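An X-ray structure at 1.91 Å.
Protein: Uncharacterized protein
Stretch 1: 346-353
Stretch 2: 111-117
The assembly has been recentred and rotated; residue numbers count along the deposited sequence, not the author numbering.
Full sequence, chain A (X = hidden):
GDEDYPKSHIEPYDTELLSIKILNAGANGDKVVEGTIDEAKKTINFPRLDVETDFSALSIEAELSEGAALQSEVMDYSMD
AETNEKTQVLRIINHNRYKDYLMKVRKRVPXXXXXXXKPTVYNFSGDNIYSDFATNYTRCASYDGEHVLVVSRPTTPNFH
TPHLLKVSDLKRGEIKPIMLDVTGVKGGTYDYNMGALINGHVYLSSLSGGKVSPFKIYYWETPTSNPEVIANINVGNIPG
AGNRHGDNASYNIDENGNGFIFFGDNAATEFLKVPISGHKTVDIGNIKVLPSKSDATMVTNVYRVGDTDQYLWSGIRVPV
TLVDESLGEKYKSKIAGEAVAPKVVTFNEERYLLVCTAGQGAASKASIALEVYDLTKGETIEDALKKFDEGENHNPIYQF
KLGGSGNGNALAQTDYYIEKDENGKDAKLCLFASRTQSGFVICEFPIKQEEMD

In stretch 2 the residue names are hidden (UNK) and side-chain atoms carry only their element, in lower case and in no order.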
# COMPACT_ATOMS: atom_id res chain seq x y z
N THR A 346 -3.73 6.24 -1.03
CA THR A 346 -4.10 7.22 -0.02
C THR A 346 -4.98 6.52 1.01
O THR A 346 -5.98 5.92 0.66
CB THR A 346 -4.85 8.43 -0.59
OG1 THR A 346 -4.00 9.08 -1.54
CG2 THR A 346 -5.23 9.44 0.54
N PHE A 347 -4.61 6.63 2.29
CA PHE A 347 -5.28 5.91 3.36
C PHE A 347 -5.21 6.66 4.68
O PHE A 347 -4.11 6.94 5.17
CB PHE A 347 -4.66 4.53 3.52
CG PHE A 347 -5.29 3.70 4.60
CD1 PHE A 347 -6.49 3.05 4.38
CD2 PHE A 347 -4.67 3.55 5.85
CE1 PHE A 347 -7.09 2.28 5.38
CE2 PHE A 347 -5.27 2.80 6.86
CZ PHE A 347 -6.48 2.15 6.62
N ASN A 348 -6.39 6.97 5.24
CA ASN A 348 -6.52 7.64 6.54
C ASN A 348 -5.57 8.83 6.67
O ASN A 348 -4.78 8.97 7.63
CB ASN A 348 -6.31 6.59 7.67
CG ASN A 348 -6.72 7.09 9.05
OD1 ASN A 348 -7.66 7.87 9.19
ND2 ASN A 348 -6.01 6.63 10.09
N GLU A 349 -5.62 9.68 5.63
CA GLU A 349 -4.86 10.93 5.55
C GLU A 349 -3.35 10.79 5.37
O GLU A 349 -2.62 11.77 5.48
CB GLU A 349 -5.21 11.86 6.70
CG GLU A 349 -6.72 12.10 6.78
CD GLU A 349 -7.12 12.96 7.94
OE1 GLU A 349 -6.53 14.05 8.08
OE2 GLU A 349 -8.01 12.54 8.71
N GLU A 350 -2.88 9.60 5.03
CA GLU A 350 -1.49 9.40 4.63
C GLU A 350 -1.44 8.91 3.20
O GLU A 350 -2.45 8.51 2.67
CB GLU A 350 -0.77 8.47 5.59
CG GLU A 350 -0.48 9.17 6.93
CD GLU A 350 0.62 8.49 7.73
OE1 GLU A 350 0.92 7.28 7.57
OE2 GLU A 350 1.20 9.20 8.55
N ARG A 351 -0.25 8.96 2.60
CA ARG A 351 -0.04 8.59 1.20
C ARG A 351 1.19 7.69 1.14
O ARG A 351 2.25 8.07 1.63
CB ARG A 351 0.12 9.84 0.30
CG ARG A 351 0.42 9.54 -1.18
CD ARG A 351 0.41 10.79 -2.05
NE ARG A 351 1.27 11.75 -1.42
CZ ARG A 351 1.09 13.07 -1.38
NH1 ARG A 351 0.12 13.65 -2.05
NH2 ARG A 351 1.95 13.80 -0.67
N TYR A 352 1.02 6.51 0.56
CA TYR A 352 2.05 5.50 0.45
C TYR A 352 2.33 5.13 -1.01
O TYR A 352 1.47 5.29 -1.87
CB TYR A 352 1.63 4.23 1.19
CG TYR A 352 1.17 4.47 2.60
CD1 TYR A 352 2.01 5.06 3.52
CD2 TYR A 352 -0.12 4.11 3.02
CE1 TYR A 352 1.59 5.33 4.82
CE2 TYR A 352 -0.55 4.37 4.33
CZ TYR A 352 0.32 4.98 5.22
OH TYR A 352 -0.08 5.25 6.53
N LEU A 353 3.56 4.64 -1.25
CA LEU A 353 3.93 4.02 -2.51
C LEU A 353 4.08 2.52 -2.22
O LEU A 353 4.85 2.13 -1.35
CB LEU A 353 5.26 4.56 -3.06
CG LEU A 353 5.69 3.98 -4.42
CD1 LEU A 353 4.67 4.34 -5.49
CD2 LEU A 353 7.09 4.44 -4.82
N UNK A 111 -3.27 10.67 15.46
CA UNK A 111 -2.42 9.78 14.66
C UNK A 111 -3.15 9.45 13.36
O UNK A 111 -4.38 9.47 13.31
c UNK A 111 -3.26 7.74 15.86
c UNK A 111 -2.02 8.51 15.43
c UNK A 111 -1.18 8.88 16.64
N UNK A 112 -2.38 9.18 12.31
CA UNK A 112 -2.91 9.00 10.97
C UNK A 112 -2.29 7.81 10.27
O UNK A 112 -1.26 7.29 10.68
c UNK A 112 -3.16 13.48 12.14
c UNK A 112 -2.68 10.27 10.16
c UNK A 112 -4.69 11.68 10.70
c UNK A 112 -4.54 13.68 12.03
c UNK A 112 -3.32 11.48 10.79
c UNK A 112 -2.56 12.39 11.51
c UNK A 112 -5.29 12.77 11.30
N UNK A 113 -2.95 7.38 9.20
CA UNK A 113 -2.47 6.31 8.37
C UNK A 113 -2.69 4.92 8.94
O UNK A 113 -3.49 4.72 9.84
N UNK A 114 -1.98 3.97 8.35
CA UNK A 114 -2.01 2.57 8.73
C UNK A 114 -1.00 2.31 9.84
O UNK A 114 0.01 3.00 9.96
c UNK A 114 -1.64 1.71 7.54
N UNK A 115 -1.28 1.32 10.67
CA UNK A 115 -0.33 0.89 11.67
C UNK A 115 0.40 -0.32 11.10
O UNK A 115 -0.06 -1.46 11.19
c UNK A 115 -0.08 0.32 14.09
c UNK A 115 -1.04 0.55 12.95
o UNK A 115 -0.58 0.35 15.21
o UNK A 115 1.13 0.12 13.87
N UNK A 116 1.57 -0.04 10.55
CA UNK A 116 2.40 -1.08 9.93
C UNK A 116 3.05 -2.03 10.93
O UNK A 116 3.60 -3.04 10.52
c UNK A 116 1.66 1.47 5.63
c UNK A 116 3.43 -0.45 9.02
c UNK A 116 1.76 0.09 5.68
c UNK A 116 2.82 0.23 7.84
c UNK A 116 2.33 -0.52 6.78
c UNK A 116 2.70 1.62 7.79
c UNK A 116 2.13 2.24 6.69
N UNK A 117 2.92 -1.73 12.22
CA UNK A 117 3.40 -2.62 13.30
C UNK A 117 2.40 -3.74 13.63
O UNK A 117 2.70 -4.60 14.46
c UNK A 117 3.61 -1.83 14.60
c UNK A 117 5.92 -0.88 14.71
c UNK A 117 4.46 -0.58 14.51
o UNK A 117 6.47 -1.68 13.92
o UNK A 117 6.50 -0.29 15.66
O HOH W 1 -6.04 7.04 12.81
O HOH W 2 1.93 8.03 10.94

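Position 111 carries three side-chain carbons, one bonded to the other two, a branch directly at CB, and none of them touches the hairpin. This is valine, V111. Its part is played by the backbone, so the contact does not specify the side chain: V111 O accepts a hydrogen bond from water 1 (3.0 Å), which in turn accepts one from N348 ND2 (2.8 Å).

Position 112 has one carbon followed by a ring of six carbons, with no oxygen on the ring. Its CB lies 3.5 Å from N348 O, and the ring reaches out beside the turn, near the carboxylate of E349: phenylalanine, F112, whose CE1 comes within 3.7 Å of E349 OE1. An exposed ring here covers part of the turn without needing a polar partner. The backbone O of F112 is joined to E350 OE2 through water 2, which donates to both.

Position 113 has no side-chain atoms, and its CA approaches Y352 OH to 3.2 Å: glycine, G113. The reason is steric: an ideal CB would sit 2.1 Å from E350 OE1 and 2.2 Å from Y352 OH, and the positive phi of 78° also favours glycine. G113 N donates to N348 O (2.9 Å), while G113 O accepts from N348 ND2 (3.2 Å, nearly linear at 173°).

Position 114 shows a single side-chain carbon, CB, 3.9 Å from F347 CE2 and 4.3 Å from Y352 CE2: alanine, A114. The methyl fits a buried site, while the backbone N of A114 donates to Y352 OH (2.9 Å).

Position 115 has two carbons, the second bearing two oxygens, and its CB points away from stretch 1: a short carboxylate, aspartate, D115. Its OD1 instead accepts a hydrogen bond from the backbone N of residue 117 (3.1 Å).

Position 116 again has one carbon and a six-carbon ring, whose edge meets the face of Y352 at 82°: phenylalanine, F116. Its CE2 lies 3.6 Å from Y352 CZ, a packing well suited to a flat apolar side chain.

Position 117 has three carbons, the third carrying two oxygens, out of reach of the hairpin: glutamate, E117. A charged side chain is well placed at this exposed position.

The contact centres on G113, which fits against a type I' turn from F347 to E350. N348 grips it through both backbone and side chain. Y352 OH donates to E350 OE1 (2.5 Å, very short) while accepting from A114 N, so one hydroxyl links the hairpin's carboxylate to the opposing backbone.

Stretch 2 (111-117) VFGADFE
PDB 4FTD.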